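Local coordinates for lectin 2 (Agrocybe aegerita, PDB 4TQJ), which probably acts as a sugar-binding lectin that specifically recognises N-acetylglucosamine at the non-reducing ends of glycans, at residues N37-F41 with L378-F382; T56-V60 with V113-R118; K98-F104 with L148-A153. The protein carries 1 engineered substitution. All blocks are in the same frame, centred on the assembly; numbering follows the deposited sequence.

Contact 1 of 3, residues N37-F41 with L378-F382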
loop_
_atom_site.group_PDB
_atom_site.type_symbol
_atom_site.label_atom_id
_atom_site.label_comp_id
_atom_site.label_asym_id
_atom_site.label_seq_id
_atom_site.Cartn_x
_atom_site.Cartn_y
_atom_site.Cartn_z
ATOM N N ASN A 37 -5.924 -11.307 5.330
ATOM C CA ASN A 37 -5.909 -12.031 6.583
ATOM C C ASN A 37 -5.548 -11.051 7.687
ATOM O O ASN A 37 -4.406 -10.995 8.130
ATOM C CB ASN A 37 -4.900 -13.172 6.520
ATOM C CG ASN A 37 -4.935 -14.056 7.746
ATOM O OD1 ASN A 37 -5.890 -14.032 8.526
ATOM N ND2 ASN A 37 -3.888 -14.857 7.917
ATOM N N LEU A 38 -6.527 -10.250 8.098
ATOM C CA LEU A 38 -6.269 -9.203 9.077
ATOM C C LEU A 38 -5.829 -9.836 10.382
ATOM O O LEU A 38 -6.563 -10.624 10.973
ATOM C CB LEU A 38 -7.507 -8.337 9.305
ATOM C CG LEU A 38 -7.386 -7.302 10.434
ATOM C CD1 LEU A 38 -6.309 -6.275 10.112
ATOM C CD2 LEU A 38 -8.723 -6.616 10.713
ATOM N N GLN A 39 -4.623 -9.505 10.818
ATOM C CA GLN A 39 -4.098 -10.028 12.068
ATOM C C GLN A 39 -3.276 -8.954 12.781
ATOM O O GLN A 39 -2.375 -8.370 12.201
ATOM C CB GLN A 39 -3.258 -11.281 11.821
ATOM C CG GLN A 39 -4.044 -12.486 11.281
ATOM C CD GLN A 39 -5.195 -12.935 12.188
ATOM O OE1 GLN A 39 -5.279 -12.546 13.359
ATOM N NE2 GLN A 39 -6.089 -13.762 11.641
ATOM N N PRO A 40 -3.597 -8.691 14.049
ATOM C CA PRO A 40 -2.897 -7.637 14.787
ATOM C C PRO A 40 -1.421 -7.997 14.889
ATOM O O PRO A 40 -1.102 -9.144 15.183
ATOM C CB PRO A 40 -3.546 -7.697 16.170
ATOM C CG PRO A 40 -3.977 -9.128 16.319
ATOM C CD PRO A 40 -4.415 -9.543 14.929
ATOM N N PHE A 41 -0.542 -7.035 14.627
ATOM C CA PHE A 41 0.893 -7.268 14.652
ATOM C C PHE A 41 1.558 -6.328 15.651
ATOM O O PHE A 41 1.536 -5.110 15.482
ATOM C CB PHE A 41 1.469 -7.067 13.247
ATOM C CG PHE A 41 2.963 -7.156 13.179
ATOM C CD1 PHE A 41 3.703 -6.127 12.609
ATOM C CD2 PHE A 41 3.632 -8.272 13.663
ATOM C CE1 PHE A 41 5.091 -6.208 12.529
ATOM C CE2 PHE A 41 5.021 -8.358 13.596
ATOM C CZ PHE A 41 5.747 -7.326 13.032
ATOM N N LEU A 378 -15.422 -8.715 11.418
ATOM C CA LEU A 378 -14.119 -8.694 10.773
ATOM C C LEU A 378 -13.048 -9.343 11.652
ATOM O O LEU A 378 -12.196 -10.074 11.146
ATOM C CB LEU A 378 -13.738 -7.252 10.403
ATOM C CG LEU A 378 -12.318 -6.852 9.993
ATOM C CD1 LEU A 378 -11.907 -7.451 8.653
ATOM C CD2 LEU A 378 -12.243 -5.334 9.922
ATOM N N THR A 379 -13.089 -9.075 12.957
ATOM C CA THR A 379 -12.136 -9.679 13.905
ATOM C C THR A 379 -12.496 -9.424 15.385
ATOM O O THR A 379 -13.173 -8.448 15.708
ATOM C CB THR A 379 -10.686 -9.200 13.645
ATOM O OG1 THR A 379 -9.798 -9.810 14.589
ATOM C CG2 THR A 379 -10.583 -7.689 13.775
ATOM N N ASN A 380 -12.055 -10.312 16.275
ATOM C CA ASN A 380 -12.209 -10.093 17.714
ATOM C C ASN A 380 -11.239 -9.038 18.212
ATOM O O ASN A 380 -11.453 -8.428 19.252
ATOM C CB ASN A 380 -11.975 -11.382 18.512
ATOM C CG ASN A 380 -13.095 -12.388 18.352
ATOM O OD1 ASN A 380 -14.265 -12.025 18.226
ATOM N ND2 ASN A 380 -12.740 -13.669 18.361
ATOM N N ASP A 381 -10.164 -8.829 17.462
ATOM C CA ASP A 381 -9.113 -7.900 17.869
ATOM C C ASP A 381 -9.573 -6.438 17.778
ATOM O O ASP A 381 -10.481 -6.109 17.011
ATOM C CB ASP A 381 -7.862 -8.124 17.007
ATOM C CG ASP A 381 -7.401 -9.585 17.005
ATOM O OD1 ASP A 381 -7.297 -10.196 18.094
ATOM O OD2 ASP A 381 -7.156 -10.130 15.907
ATOM N N PHE A 382 -8.931 -5.587 18.573
ATOM C CA PHE A 382 -9.204 -4.148 18.668
ATOM C C PHE A 382 -10.482 -3.774 19.415
ATOM O O PHE A 382 -10.668 -2.612 19.774
ATOM C CB PHE A 382 -9.134 -3.447 17.303
ATOM C CG PHE A 382 -7.798 -3.578 16.631
ATOM C CD1 PHE A 382 -6.700 -2.876 17.101
ATOM C CD2 PHE A 382 -7.638 -4.419 15.549
ATOM C CE1 PHE A 382 -5.470 -3.003 16.495
ATOM C CE2 PHE A 382 -6.409 -4.550 14.939
ATOM C CZ PHE A 382 -5.329 -3.837 15.410
#
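Leu38 drives one methyl, CD2, into the angle between Leu378 and Thr379, meeting each side chain at about a right angle. With CG anti to the backbone N (chi1 173°), the leucine projects toward the 378-382 segment, and CD2 comes within 3.7 Å of Leu378 CG and equally 3.7 Å from Thr379 CG2. Leucine suits this place because its fork carries an apolar methyl to an apolar neighbour and to the methyl of the threonine. Further along, the Pro40 and Asp381 side chains cross at about a right angle, Pro40 CD being 3.0 Å from Asp381 OD2. Pro40 CB also meets the Phe382 ring obliquely, 4.3 Å from CZ. The aspartate is set by an ST turn, in which Asp381 N donates to Thr379 OG1 over 3.1 Å. Gln39, its chain bent at chi2, gives NE2 to Asn37 OD1, tilted 34° from that carbonyl plane. The segments belong to the outer edges of adjoining propeller blades, and Leu378 also packs on Val36 of the second subunit. With no hydrogen bond across it, the contact rests on apolar packing and carbon-to-oxygen contacts, and geometric fit probably counts for more here than directional bonding.

Contact 2 of 3, residues T56-V60 with V113-R118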
loop_
_atom_site.group_PDB
_atom_site.type_symbol
_atom_site.label_atom_id
_atom_site.label_comp_id
_atom_site.label_asym_id
_atom_site.label_seq_id
_atom_site.Cartn_x
_atom_site.Cartn_y
_atom_site.Cartn_z
ATOM N N THR A 56 -2.312 8.825 28.131
ATOM C CA THR A 56 -3.197 9.679 27.356
ATOM C C THR A 56 -3.318 11.055 28.004
ATOM O O THR A 56 -3.652 12.029 27.335
ATOM C CB THR A 56 -4.598 9.065 27.189
ATOM O OG1 THR A 56 -5.208 8.917 28.476
ATOM C CG2 THR A 56 -4.518 7.699 26.492
ATOM N N THR A 57 -3.031 11.140 29.301
ATOM C CA THR A 57 -3.186 12.410 30.010
ATOM C C THR A 57 -1.983 13.323 29.831
ATOM O O THR A 57 -2.073 14.513 30.108
ATOM C CB THR A 57 -3.425 12.221 31.517
ATOM O OG1 THR A 57 -2.337 11.487 32.079
ATOM C CG2 THR A 57 -4.718 11.472 31.766
ATOM N N LYS A 58 -0.860 12.776 29.373
ATOM C CA LYS A 58 0.372 13.557 29.287
ATOM C C LYS A 58 1.032 13.552 27.911
ATOM O O LYS A 58 1.848 14.416 27.616
ATOM C CB LYS A 58 1.400 13.058 30.311
ATOM C CG LYS A 58 0.979 13.228 31.760
ATOM C CD LYS A 58 2.044 12.686 32.726
ATOM C CE LYS A 58 3.413 13.307 32.469
ATOM N NZ LYS A 58 4.367 13.107 33.606
ATOM N N HIS A 59 0.693 12.570 27.080
ATOM C CA HIS A 59 1.404 12.378 25.829
ATOM C C HIS A 59 0.480 12.331 24.625
ATOM O O HIS A 59 -0.720 12.105 24.754
ATOM C CB HIS A 59 2.258 11.113 25.895
ATOM C CG HIS A 59 3.058 11.002 27.151
ATOM N ND1 HIS A 59 2.839 10.014 28.091
ATOM C CD2 HIS A 59 4.063 11.768 27.641
ATOM C CE1 HIS A 59 3.678 10.173 29.097
ATOM N NE2 HIS A 59 4.435 11.227 28.850
ATOM N N VAL A 60 1.076 12.538 23.457
ATOM C CA VAL A 60 0.378 12.545 22.182
ATOM C C VAL A 60 1.002 11.475 21.294
ATOM O O VAL A 60 2.234 11.424 21.133
ATOM C CB VAL A 60 0.486 13.946 21.516
ATOM C CG1 VAL A 60 -0.081 13.942 20.110
ATOM C CG2 VAL A 60 -0.231 14.971 22.368
ATOM N N VAL A 113 -1.698 18.405 27.498
ATOM C CA VAL A 113 -2.860 17.955 26.734
ATOM C C VAL A 113 -4.089 18.828 27.034
ATOM O O VAL A 113 -4.972 18.993 26.181
ATOM C CB VAL A 113 -3.157 16.461 27.031
ATOM C CG1 VAL A 113 -4.556 16.067 26.582
ATOM C CG2 VAL A 113 -2.100 15.580 26.389
ATOM N N GLU A 114 -4.134 19.403 28.238
ATOM C CA GLU A 114 -5.261 20.252 28.658
ATOM C C GLU A 114 -5.239 21.684 28.096
ATOM O O GLU A 114 -6.223 22.421 28.215
ATOM C CB GLU A 114 -5.308 20.340 30.188
ATOM C CG GLU A 114 -5.379 18.994 30.898
ATOM C CD GLU A 114 -4.007 18.383 31.192
ATOM O OE1 GLU A 114 -2.971 18.909 30.717
ATOM O OE2 GLU A 114 -3.963 17.362 31.915
ATOM N N LYS A 115 -4.115 22.089 27.514
ATOM C CA LYS A 115 -3.938 23.480 27.095
ATOM C C LYS A 115 -3.525 23.612 25.625
ATOM O O LYS A 115 -3.855 24.594 24.962
ATOM C CB LYS A 115 -2.881 24.165 27.972
ATOM C CG LYS A 115 -3.116 24.016 29.481
ATOM C CD LYS A 115 -2.005 24.695 30.289
ATOM C CE LYS A 115 -2.037 26.208 30.124
ATOM N NZ LYS A 115 -0.974 26.926 30.922
ATOM N N HIS A 116 -2.799 22.618 25.125
ATOM C CA HIS A 116 -2.160 22.730 23.826
ATOM C C HIS A 116 -2.582 21.642 22.836
ATOM O O HIS A 116 -3.114 20.596 23.219
ATOM C CB HIS A 116 -0.642 22.711 24.008
ATOM C CG HIS A 116 -0.165 23.575 25.132
ATOM N ND1 HIS A 116 0.413 23.063 26.273
ATOM C CD2 HIS A 116 -0.195 24.918 25.295
ATOM C CE1 HIS A 116 0.725 24.053 27.088
ATOM N NE2 HIS A 116 0.368 25.188 26.517
ATOM N N LEU A 117 -2.332 21.916 21.559
ATOM C CA LEU A 117 -2.525 20.950 20.483
ATOM C C LEU A 117 -1.196 20.729 19.787
ATOM O O LEU A 117 -0.482 21.686 19.521
ATOM C CB LEU A 117 -3.521 21.489 19.452
ATOM C CG LEU A 117 -4.914 21.786 20.005
ATOM C CD1 LEU A 117 -5.698 22.707 19.068
ATOM C CD2 LEU A 117 -5.642 20.474 20.242
ATOM N N ARG A 118 -0.884 19.475 19.475
ATOM C CA ARG A 118 0.298 19.137 18.696
ATOM C C ARG A 118 -0.098 18.285 17.500
ATOM O O ARG A 118 -0.745 17.258 17.659
ATOM C CB ARG A 118 1.334 18.419 19.574
ATOM C CG ARG A 118 2.154 19.385 20.438
ATOM C CD ARG A 118 2.778 18.717 21.675
ATOM N NE ARG A 118 1.780 18.335 22.669
ATOM C CZ ARG A 118 2.060 17.701 23.805
ATOM N NH1 ARG A 118 3.313 17.399 24.102
ATOM N NH2 ARG A 118 1.090 17.382 24.655
HETATM O O HOH W 1 -0.957 17.037 30.002
HETATM O O HOH W 2 3.886 15.419 26.079
HETATM O O HOH W 3 1.337 17.098 27.408
#
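Lys58 and Val113 bring their CA atoms to 6.0 Å where two loops lie side by side, and the segments then spread to 7.5 Å between the CA atoms of Val60 and Arg118, with no direct hydrogen bond across. Val113 turns its isopropyl group against the 56-60 backbone: CB lies 3.8 Å from Thr57 O, and CG2 sits among the carbonyl oxygens of Thr56, Thr57 and His59. Its compact beta-branched shape suits a surface made of main chain. Val60 CG2, anti to its own carbonyl carbon, reaches over one face of the Arg118 guanidinium, 3.6 Å from NH2. Lys58 O lies at the edge of that group, near its plane but 4.3 Å from NH2. One water accepts from Arg118 NH1 at 2.9 Å, another from Arg118 NH2 at 2.8 Å, and both lie 2.7 Å from Lys58 O. A third accepts from Val113 N and lies near Thr57 O and Glu114 OE1. Arg118 NH1 also bonds to Phe104 O. The inner strands of neighbouring propeller blades thus meet through apolar contacts and intervening water, and arginine, apolar over its face yet donating at its edge, serves both sides of that chemistry.

Contact 3 of 3, residues K98-F104 with L148-A153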
loop_
_atom_site.group_PDB
_atom_site.type_symbol
_atom_site.label_atom_id
_atom_site.label_comp_id
_atom_site.label_asym_id
_atom_site.label_seq_id
_atom_site.Cartn_x
_atom_site.Cartn_y
_atom_site.Cartn_z
ATOM N N LYS A 98 13.641 6.455 17.981
ATOM C CA LYS A 98 14.708 7.444 18.135
ATOM C C LYS A 98 14.147 8.820 18.502
ATOM O O LYS A 98 13.153 9.260 17.932
ATOM C CB LYS A 98 15.514 7.540 16.840
ATOM C CG LYS A 98 16.746 8.429 16.924
ATOM C CD LYS A 98 17.470 8.474 15.585
ATOM C CE LYS A 98 18.645 9.449 15.614
ATOM N NZ LYS A 98 19.231 9.632 14.255
ATOM N N MET A 99 14.786 9.495 19.454
ATOM C CA MET A 99 14.351 10.830 19.859
ATOM C C MET A 99 14.886 11.878 18.888
ATOM O O MET A 99 16.093 12.092 18.798
ATOM C CB MET A 99 14.799 11.147 21.288
ATOM C CG MET A 99 14.416 12.541 21.759
ATOM S SD MET A 99 15.120 12.943 23.374
ATOM C CE MET A 99 16.854 12.648 23.051
ATOM N N VAL A 100 13.977 12.536 18.177
ATOM C CA VAL A 100 14.344 13.432 17.082
ATOM C C VAL A 100 14.376 14.909 17.481
ATOM O O VAL A 100 14.862 15.741 16.720
ATOM C CB VAL A 100 13.397 13.242 15.874
ATOM C CG1 VAL A 100 13.409 11.800 15.419
ATOM C CG2 VAL A 100 11.970 13.670 16.231
ATOM N N ILE A 101 13.858 15.240 18.660
ATOM C CA ILE A 101 13.890 16.626 19.123
ATOM C C ILE A 101 13.511 16.790 20.594
ATOM O O ILE A 101 12.586 16.138 21.105
ATOM C CB ILE A 101 13.016 17.571 18.233
ATOM C CG1 ILE A 101 13.320 19.043 18.522
ATOM C CG2 ILE A 101 11.527 17.300 18.426
ATOM C CD1 ILE A 101 12.713 19.995 17.519
ATOM N N ALA A 102 14.240 17.675 21.266
ATOM C CA ALA A 102 14.007 17.985 22.665
ATOM C C ALA A 102 13.032 19.155 22.836
ATOM O O ALA A 102 13.339 20.140 23.501
ATOM C CB ALA A 102 15.336 18.279 23.370
ATOM N N ASN A 103 11.847 19.032 22.241
ATOM C CA ASN A 103 10.803 20.045 22.374
ATOM C C ASN A 103 9.422 19.390 22.241
ATOM O O ASN A 103 9.331 18.206 21.920
ATOM C CB ASN A 103 10.958 21.135 21.303
ATOM C CG ASN A 103 12.193 22.003 21.510
ATOM O OD1 ASN A 103 13.277 21.679 21.038
ATOM N ND2 ASN A 103 12.022 23.122 22.198
ATOM N N PHE A 104 8.362 20.158 22.479
ATOM C CA PHE A 104 6.986 19.668 22.306
ATOM C C PHE A 104 6.663 18.522 23.263
ATOM O O PHE A 104 5.788 17.695 22.993
ATOM C CB PHE A 104 6.733 19.232 20.856
ATOM C CG PHE A 104 6.892 20.347 19.843
ATOM C CD1 PHE A 104 5.898 21.302 19.665
ATOM C CD2 PHE A 104 8.028 20.428 19.061
ATOM C CE1 PHE A 104 6.056 22.330 18.729
ATOM C CE2 PHE A 104 8.186 21.444 18.128
ATOM C CZ PHE A 104 7.205 22.390 17.961
ATOM N N LEU A 148 15.453 12.842 9.916
ATOM C CA LEU A 148 15.019 12.989 11.300
ATOM C C LEU A 148 15.724 14.143 12.014
ATOM O O LEU A 148 15.748 14.205 13.242
ATOM C CB LEU A 148 15.163 11.680 12.086
ATOM C CG LEU A 148 14.330 10.466 11.631
ATOM C CD1 LEU A 148 14.425 9.343 12.654
ATOM C CD2 LEU A 148 12.869 10.815 11.389
ATOM N N ASN A 149 16.296 15.058 11.239
ATOM C CA ASN A 149 16.785 16.307 11.795
ATOM C C ASN A 149 15.675 17.339 11.725
ATOM O O ASN A 149 15.188 17.671 10.646
ATOM C CB ASN A 149 18.026 16.814 11.047
ATOM C CG ASN A 149 19.187 15.844 11.123
ATOM O OD1 ASN A 149 19.481 15.127 10.163
ATOM N ND2 ASN A 149 19.836 15.801 12.272
ATOM N N PHE A 150 15.261 17.821 12.889
ATOM C CA PHE A 150 14.216 18.821 12.963
ATOM C C PHE A 150 14.795 20.166 13.381
ATOM O O PHE A 150 15.506 20.268 14.381
ATOM C CB PHE A 150 13.116 18.361 13.926
ATOM C CG PHE A 150 12.234 17.285 13.356
ATOM C CD1 PHE A 150 11.042 17.610 12.730
ATOM C CD2 PHE A 150 12.614 15.952 13.417
ATOM C CE1 PHE A 150 10.238 16.623 12.198
ATOM C CE2 PHE A 150 11.810 14.959 12.885
ATOM C CZ PHE A 150 10.627 15.293 12.273
ATOM N N GLY A 151 14.498 21.193 12.596
ATOM C CA GLY A 151 14.920 22.544 12.915
ATOM C C GLY A 151 14.487 22.980 14.302
ATOM O O GLY A 151 13.754 22.266 14.988
ATOM N N PRO A 152 14.948 24.159 14.730
ATOM C CA PRO A 152 14.591 24.687 16.043
ATOM C C PRO A 152 13.097 24.950 16.142
ATOM O O PRO A 152 12.522 25.490 15.200
ATOM C CB PRO A 152 15.335 26.027 16.083
ATOM C CG PRO A 152 15.500 26.401 14.646
ATOM C CD PRO A 152 15.822 25.089 13.995
ATOM N N ALA A 153 12.496 24.580 17.270
ATOM C CA ALA A 153 11.118 24.935 17.563
ATOM C C ALA A 153 11.007 26.450 17.553
ATOM O O ALA A 153 11.614 27.145 18.372
ATOM C CB ALA A 153 10.692 24.375 18.912
HETATM O O HOH W 4 16.614 17.069 15.345
HETATM O O HOH W 5 14.193 23.465 19.068
#
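Val100 fits between Leu148 and Phe150, dividing its two methyls between them. CG1 lies 3.8 Å from Leu148 CB and equally near CD1 of that leucine, whereas CG2 approaches the Phe150 ring obliquely, 3.6 Å from CE2. Its rotamer, with CG1 anti to the carbonyl carbon (chi1 -57°), separates the branches in this way and leaves Val100 CB 3.7 Å from Leu148 O. Ile101 extends past the other end of the phenylalanine. Its CG1 lies anti to the backbone N and its CD1 anti to CA (chi1 -167°, chi2 169°), which stretches the chain toward Gly151: CD1 comes 3.6 Å from Gly151 O and 4.0 Å from Phe150 CB, crossing the aromatic side chain at about a right angle. The extended gamma-delta arm of isoleucine gives it this reach, while its apolar carbons suit the aromatic neighbour. At the far end the small Ala153 offers CB to both the Asn103 amide and the Phe104 ring, lying 3.9 Å from Phe104 CE2.

Two waters make the polar links. One donates to the main-chain carbonyl Val100 O (2.6 Å) and accepts from Phe150 N; the other donates to the side-chain amide oxygen Asn103 OD1 and accepts from Ala153 N. Before Asn103 the chain bends through an inverse gamma turn centred on Ala102.

A second shell positions these groups. Gly151 O is held by Ser142 OG, and Ile101, Phe104 and Phe150 all rest on Ile131. The Phe104 ring also meets that of Trp111. Strand 98-101 is the outermost of its blade and pairs with strand 82-85; the segment 148-153 leads into strand 154-157, outermost in the next blade, whose strands 130-134 and 139-142 supply Ile131 and Ser142. The contact therefore joins the outer edges of two successive antiparallel sheets.

From the N terminus, residues 37-41 come first, leading into the outer strand 41-44 of the blade that strand 395-399 completes. Their partner, 378-382, arrives only near the C terminus, so contact 1 closes a loop spanning nearly the whole propeller and enclosing both other contacts. Contact 2 opens at 56-60 and closes at 113-118; contact 3 opens between these, at 98-104, and closes at 148-153, so the two cross. Both join the sheet running from strand 60-64 to strand 98-101 to the one from 117-121 to 154-157, contact 2 near the inner strands and contact 3 at the outer ones. They meet through Arg118 and Phe104, whereas contact 1 lies well apart, tying the last blade to the first.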